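Local atomic coordinates of xylose isomerase-like TIM barrel domain-containing protein (Thermus thermophilus, PDB entry 3AYV), a protein that is a zinc-bound TIM-barrel protein of the AP endonuclease 2 family, suggested to take part in protection against oxidative stress and possibly a phosphodiester hydrolase acting on DNA. Residues H165-S170 with R203-H208; L135-E140 with G176-L181. All blocks are in the same frame, centred on the assembly; numbering follows the deposited sequence.

Interaction 1. Residues H165-S170 with R203-H208; sequences HARVFS and RGVLGH. With ZN (zinc ion), chain G.
Arg167 swings its CG anti to its own backbone nitrogen (chi1 180°) and then bends at chi2 (59°), a shape that lays its aliphatic part along Leu206 and carries its guanidinium to Val205. Leu206, with CG anti to the carbonyl carbon (chi1 -70°), meets it through CD2. This methyl lies 3.6 Å from CB of Arg167 and 3.8 Å from its CG, the two side chains running past each other in opposite directions. Val205 meets the polar end instead. Its CG2 sits 3.4 Å above one face of the guanidinium, offset toward the rim, and comes within 3.5 Å of Arg167 NH2; the two side chains cross at about a right angle.

Arginine suits this half-open position because its methylenes can pack against a leucine while its flat charged end lies against a valine methyl nearer the solvent. Leu206, the buried member, carries the apolar side of the loop against the helix, whereas the exposed Val205 covers only part of the guanidinium. The contact is therefore van der Waals in character.

Two residues earlier, His165 turns its ring to another side of the helix and binds a zinc ion through NE2 at 2.2 Å, with three waters, Asp196 and His198 completing the site. At the other end of the segment, the hydroxyl of Ser170 donates to the carbonyl oxygen of Ala166 (OG to O 2.6 Å), in the carbonyl plane and on a lone pair.

Arg167 also touches Pro173, and Leu206 reaches Ala163 and Ala164, so the loop between strands 185-188 and 219-222 packs against the short helix 163-169 that directly follows strand 158-162.

Interaction 2. Residues L135-E140 with G176-L181; sequences LENSHE and GPWLAL. With ZN (zinc ion), chain E; ZN (zinc ion), chain F.
Trp178 presents its six-membered ring to the loop at 137-140 in two ways, one face toward Asn137 and an edge toward Glu140. CB of Asn137 packs 3.6 Å from CZ3, and its amide leans over the same ring with the two planes 32° apart, ND2 standing 4.2 Å above the indole and offset toward its rim. With CG between the backbone nitrogen and the carbonyl carbon (chi1 58°), the amide is directed over this face. Its OD1 accepts a hydrogen bond from the backbone N of Asp162, so asparagine serves both as a flat partner for the indole and as a polar tie to the next strand. At the edge, in the ring plane, the carbonyl oxygen of Glu140 lies 3.4 Å from CH2. Tryptophan suits the place by offering Asn137 a broad face and, through NE1, an N-H to Thr172 O.

All this happens at the C-terminal end of a TIM-barrel strand, where such barrels carry their active sites: Glu136, the residue before Asn137, bridges two zinc ions with OE1 and OE2. Glu140 probably helps to fix the turn after it: OE1 takes the N-H of Ser138 on its syn lone pair, nearly straight at 167°, while OE2 is bonded to Ser97.

Were Trp178 an alanine, the face that Asn137 packs on would be gone, and Thr172 O would probably be left without its N-H donor.

Interactions 1 and 2 lie 12 Å apart, centre to centre, at the C-terminal end of the eight-stranded barrel, and their segments alternate along the chain: 135-140, 165-170, 176-181, 203-208. Helices 163-169 and 176-179 follow one another, and Ala166 CB touches Trp178 NE1 at 3.3 Å. The metal sites are joined as well. His165 ND1 makes a probable hydrogen bond to Asn137 O (3.0 Å), which would help orient a zinc ligand of interaction 1 from the loop of interaction 2, and water 1 binds both the zinc ion held by His165 and the one held by Glu136 OE2. Strand ends, helix 163-169 and the loop after strand 185-188 hold three zinc ions at one mouth of the barrel.

Interaction 1. Residues H165-S170 with R203-H208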
loop_
_atom_site.group_PDB
_atom_site.type_symbol
_atom_site.label_atom_id
_atom_site.label_comp_id
_atom_site.label_asym_id
_atom_site.label_seq_id
_atom_site.Cartn_x
_atom_site.Cartn_y
_atom_site.Cartn_z
ATOM N N HIS A 165 -9.879 -3.744 -2.005
ATOM C CA HIS A 165 -9.886 -4.409 -0.712
ATOM C C HIS A 165 -11.156 -4.064 0.033
ATOM O O HIS A 165 -11.746 -4.938 0.669
ATOM C CB HIS A 165 -8.667 -4.016 0.128
ATOM C CG HIS A 165 -7.376 -4.549 -0.402
ATOM N ND1 HIS A 165 -6.157 -4.195 0.134
ATOM C CD2 HIS A 165 -7.107 -5.389 -1.439
ATOM C CE1 HIS A 165 -5.191 -4.797 -0.542
ATOM N NE2 HIS A 165 -5.746 -5.521 -1.504
ATOM N N ALA A 166 -11.585 -2.798 -0.015
ATOM C CA ALA A 166 -12.852 -2.434 0.634
ATOM C C ALA A 166 -14.040 -3.202 0.021
ATOM O O ALA A 166 -14.922 -3.699 0.729
ATOM C CB ALA A 166 -13.081 -0.919 0.550
ATOM N N ARG A 167 -14.020 -3.328 -1.295
ATOM C CA ARG A 167 -15.136 -3.949 -2.014
ATOM C C ARG A 167 -15.207 -5.438 -1.755
ATOM O O ARG A 167 -16.298 -5.966 -1.535
ATOM C CB ARG A 167 -14.986 -3.694 -3.514
ATOM C CG ARG A 167 -16.105 -4.311 -4.397
ATOM C CD ARG A 167 -17.511 -3.819 -4.059
ATOM N NE ARG A 167 -18.491 -4.390 -5.003
ATOM C CZ ARG A 167 -19.101 -3.699 -5.968
ATOM N NH1 ARG A 167 -18.854 -2.402 -6.119
ATOM N NH2 ARG A 167 -19.971 -4.309 -6.780
ATOM N N VAL A 168 -14.062 -6.126 -1.784
ATOM C CA VAL A 168 -14.109 -7.581 -1.669
ATOM C C VAL A 168 -13.893 -8.125 -0.252
ATOM O O VAL A 168 -14.364 -9.222 0.055
ATOM C CB VAL A 168 -13.210 -8.310 -2.690
ATOM C CG1 VAL A 168 -13.473 -7.770 -4.135
ATOM C CG2 VAL A 168 -11.746 -8.191 -2.345
ATOM N N PHE A 169 -13.226 -7.370 0.619
ATOM C CA PHE A 169 -12.899 -7.913 1.953
ATOM C C PHE A 169 -13.675 -7.282 3.140
ATOM O O PHE A 169 -13.774 -7.906 4.206
ATOM C CB PHE A 169 -11.394 -7.827 2.228
ATOM C CG PHE A 169 -10.534 -8.596 1.261
ATOM C CD1 PHE A 169 -10.852 -9.911 0.898
ATOM C CD2 PHE A 169 -9.407 -8.001 0.708
ATOM C CE1 PHE A 169 -10.045 -10.634 0.017
ATOM C CE2 PHE A 169 -8.573 -8.727 -0.183
ATOM C CZ PHE A 169 -8.907 -10.043 -0.524
ATOM N N SER A 170 -14.218 -6.078 2.963
ATOM C CA SER A 170 -14.800 -5.304 4.077
ATOM C C SER A 170 -16.333 -5.421 4.048
ATOM O O SER A 170 -16.886 -6.048 3.133
ATOM C CB SER A 170 -14.367 -3.821 3.998
ATOM O OG SER A 170 -15.288 -3.035 3.235
ATOM N N ARG A 203 -12.024 -2.314 -16.095
ATOM C CA ARG A 203 -12.316 -3.732 -16.370
ATOM C C ARG A 203 -13.334 -4.359 -15.414
ATOM O O ARG A 203 -13.824 -5.464 -15.664
ATOM C CB ARG A 203 -11.033 -4.569 -16.395
ATOM C CG ARG A 203 -10.077 -4.294 -17.574
ATOM C CD ARG A 203 -9.291 -5.575 -17.955
ATOM N NE ARG A 203 -10.177 -6.727 -17.847
ATOM C CZ ARG A 203 -9.839 -7.966 -17.487
ATOM N NH1 ARG A 203 -8.592 -8.305 -17.198
ATOM N NH2 ARG A 203 -10.786 -8.875 -17.418
ATOM N N GLY A 204 -13.672 -3.656 -14.339
ATOM C CA GLY A 204 -14.476 -4.262 -13.289
ATOM C C GLY A 204 -15.618 -3.380 -12.863
ATOM O O GLY A 204 -16.181 -2.636 -13.670
ATOM N N VAL A 205 -15.942 -3.452 -11.579
ATOM C CA VAL A 205 -17.181 -2.902 -11.036
ATOM C C VAL A 205 -16.983 -1.660 -10.153
ATOM O O VAL A 205 -17.970 -1.078 -9.679
ATOM C CB VAL A 205 -17.954 -3.976 -10.202
ATOM C CG1 VAL A 205 -18.206 -5.223 -11.039
ATOM C CG2 VAL A 205 -17.194 -4.315 -8.882
ATOM N N LEU A 206 -15.734 -1.257 -9.913
ATOM C CA LEU A 206 -15.463 -0.170 -8.949
ATOM C C LEU A 206 -15.899 1.244 -9.395
ATOM O O LEU A 206 -16.009 2.139 -8.563
ATOM C CB LEU A 206 -13.993 -0.161 -8.468
ATOM C CG LEU A 206 -13.562 -1.328 -7.553
ATOM C CD1 LEU A 206 -12.105 -1.161 -7.157
ATOM C CD2 LEU A 206 -14.501 -1.432 -6.299
ATOM N N GLY A 207 -16.151 1.445 -10.690
ATOM C CA GLY A 207 -16.694 2.747 -11.170
ATOM C C GLY A 207 -15.823 3.956 -10.839
ATOM O O GLY A 207 -16.324 5.002 -10.374
ATOM N N HIS A 208 -14.518 3.833 -11.062
ATOM C CA HIS A 208 -13.585 4.895 -10.656
ATOM C C HIS A 208 -13.930 6.269 -11.209
ATOM O O HIS A 208 -13.606 7.287 -10.593
ATOM C CB HIS A 208 -12.151 4.575 -11.067
ATOM C CG HIS A 208 -11.621 3.310 -10.465
ATOM N ND1 HIS A 208 -10.778 3.299 -9.374
ATOM C CD2 HIS A 208 -11.827 2.015 -10.799
ATOM C CE1 HIS A 208 -10.473 2.046 -9.070
ATOM N NE2 HIS A 208 -11.107 1.250 -9.912
HETATM ZN ZN ZN G . -4.825 -6.241 -3.428
HETATM O O HOH W 1 -3.393 -4.606 -3.254
HETATM O O HOH W 2 -6.121 -4.622 -4.606
HETATM O O HOH W 3 -3.570 -7.715 -2.416
#

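Interaction 2. Residues L135-E140 with G176-L181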
loop_
_atom_site.group_PDB
_atom_site.type_symbol
_atom_site.label_atom_id
_atom_site.label_comp_id
_atom_site.label_asym_id
_atom_site.label_seq_id
_atom_site.Cartn_x
_atom_site.Cartn_y
_atom_site.Cartn_z
ATOM N N LEU A 135 -0.462 3.368 6.281
ATOM C CA LEU A 135 -1.264 2.171 6.551
ATOM C C LEU A 135 -2.336 2.000 5.487
ATOM O O LEU A 135 -3.107 2.925 5.214
ATOM C CB LEU A 135 -1.907 2.323 7.955
ATOM C CG LEU A 135 -2.912 1.276 8.463
ATOM C CD1 LEU A 135 -2.288 -0.116 8.390
ATOM C CD2 LEU A 135 -3.289 1.651 9.873
ATOM N N GLU A 136 -2.400 0.797 4.896
ATOM C CA GLU A 136 -3.348 0.489 3.808
ATOM C C GLU A 136 -4.502 -0.349 4.371
ATOM O O GLU A 136 -4.261 -1.204 5.238
ATOM C CB GLU A 136 -2.597 -0.301 2.732
ATOM C CG GLU A 136 -3.425 -0.740 1.577
ATOM C CD GLU A 136 -2.741 -1.801 0.731
ATOM O OE1 GLU A 136 -1.530 -2.033 0.848
ATOM O OE2 GLU A 136 -3.430 -2.414 -0.079
ATOM N N ASN A 137 -5.744 -0.094 3.930
ATOM C CA ASN A 137 -6.847 -0.969 4.356
ATOM C C ASN A 137 -6.700 -2.324 3.652
ATOM O O ASN A 137 -6.330 -2.385 2.470
ATOM C CB ASN A 137 -8.230 -0.364 4.042
ATOM C CG ASN A 137 -8.425 -0.057 2.549
ATOM O OD1 ASN A 137 -7.710 0.767 1.982
ATOM N ND2 ASN A 137 -9.397 -0.741 1.909
ATOM N N SER A 138 -7.031 -3.385 4.385
ATOM C CA SER A 138 -7.003 -4.743 3.874
ATOM C C SER A 138 -8.330 -5.429 4.215
ATOM O O SER A 138 -9.287 -5.312 3.444
ATOM C CB SER A 138 -5.764 -5.496 4.393
ATOM O OG SER A 138 -5.699 -5.496 5.819
ATOM N N HIS A 139 -8.432 -6.013 5.408
ATOM C CA HIS A 139 -9.596 -6.775 5.823
ATOM C C HIS A 139 -10.471 -6.092 6.861
ATOM O O HIS A 139 -11.411 -6.717 7.344
ATOM C CB HIS A 139 -9.167 -8.178 6.339
ATOM C CG HIS A 139 -8.479 -8.988 5.292
ATOM N ND1 HIS A 139 -9.167 -9.720 4.350
ATOM C CD2 HIS A 139 -7.162 -9.120 4.989
ATOM C CE1 HIS A 139 -8.305 -10.293 3.526
ATOM N NE2 HIS A 139 -7.080 -9.941 3.892
ATOM N N GLU A 140 -10.195 -4.815 7.186
ATOM C CA GLU A 140 -11.006 -4.124 8.199
ATOM C C GLU A 140 -12.426 -4.004 7.659
ATOM O O GLU A 140 -12.612 -3.685 6.485
ATOM C CB GLU A 140 -10.464 -2.720 8.558
ATOM C CG GLU A 140 -9.049 -2.716 9.181
ATOM C CD GLU A 140 -7.945 -2.852 8.144
ATOM O OE1 GLU A 140 -8.223 -2.889 6.926
ATOM O OE2 GLU A 140 -6.768 -2.945 8.553
ATOM N N GLY A 176 -16.773 5.972 -0.301
ATOM C CA GLY A 176 -17.020 7.196 0.512
ATOM C C GLY A 176 -16.444 7.217 1.926
ATOM O O GLY A 176 -15.625 8.072 2.269
ATOM N N PRO A 177 -16.878 6.276 2.774
ATOM C CA PRO A 177 -16.408 6.234 4.165
ATOM C C PRO A 177 -14.878 6.120 4.273
ATOM O O PRO A 177 -14.276 6.663 5.222
ATOM C CB PRO A 177 -17.111 4.983 4.715
ATOM C CG PRO A 177 -18.401 4.936 3.935
ATOM C CD PRO A 177 -18.010 5.361 2.540
ATOM N N TRP A 178 -14.256 5.417 3.317
ATOM C CA TRP A 178 -12.806 5.248 3.310
ATOM C C TRP A 178 -12.097 6.505 2.852
ATOM O O TRP A 178 -11.070 6.902 3.416
ATOM C CB TRP A 178 -12.375 4.062 2.439
ATOM C CG TRP A 178 -13.029 2.766 2.816
ATOM C CD1 TRP A 178 -14.175 2.247 2.261
ATOM C CD2 TRP A 178 -12.584 1.806 3.787
ATOM N NE1 TRP A 178 -14.487 1.038 2.845
ATOM C CE2 TRP A 178 -13.531 0.739 3.784
ATOM C CE3 TRP A 178 -11.478 1.733 4.662
ATOM C CZ2 TRP A 178 -13.418 -0.381 4.625
ATOM C CZ3 TRP A 178 -11.374 0.616 5.524
ATOM C CH2 TRP A 178 -12.341 -0.433 5.480
ATOM N N LEU A 179 -12.633 7.126 1.812
ATOM C CA LEU A 179 -12.122 8.422 1.351
ATOM C C LEU A 179 -12.142 9.498 2.449
ATOM O O LEU A 179 -11.313 10.407 2.440
ATOM C CB LEU A 179 -12.947 8.880 0.154
ATOM C CG LEU A 179 -12.691 8.002 -1.083
ATOM C CD1 LEU A 179 -13.668 8.327 -2.236
ATOM C CD2 LEU A 179 -11.255 8.123 -1.531
ATOM N N ALA A 180 -13.084 9.369 3.382
ATOM C CA ALA A 180 -13.187 10.302 4.517
ATOM C C ALA A 180 -11.956 10.276 5.436
ATOM O O ALA A 180 -11.755 11.191 6.251
ATOM C CB ALA A 180 -14.488 10.075 5.303
ATOM N N LEU A 181 -11.115 9.248 5.295
ATOM C CA LEU A 181 -9.874 9.147 6.082
ATOM C C LEU A 181 -8.752 9.951 5.443
ATOM O O LEU A 181 -7.627 9.972 5.930
ATOM C CB LEU A 181 -9.432 7.684 6.212
ATOM C CG LEU A 181 -10.286 6.738 7.059
ATOM C CD1 LEU A 181 -9.663 5.331 7.041
ATOM C CD2 LEU A 181 -10.394 7.227 8.497
HETATM ZN ZN ZN E . -1.144 -3.766 0.071
HETATM ZN ZN ZN F . -3.367 -2.430 -2.195
HETATM O O HOH W 4 -1.136 -3.605 -2.026
HETATM O O HOH W 5 -1.407 -6.043 -0.820
HETATM O O HOH W 1 -3.393 -4.606 -3.254
#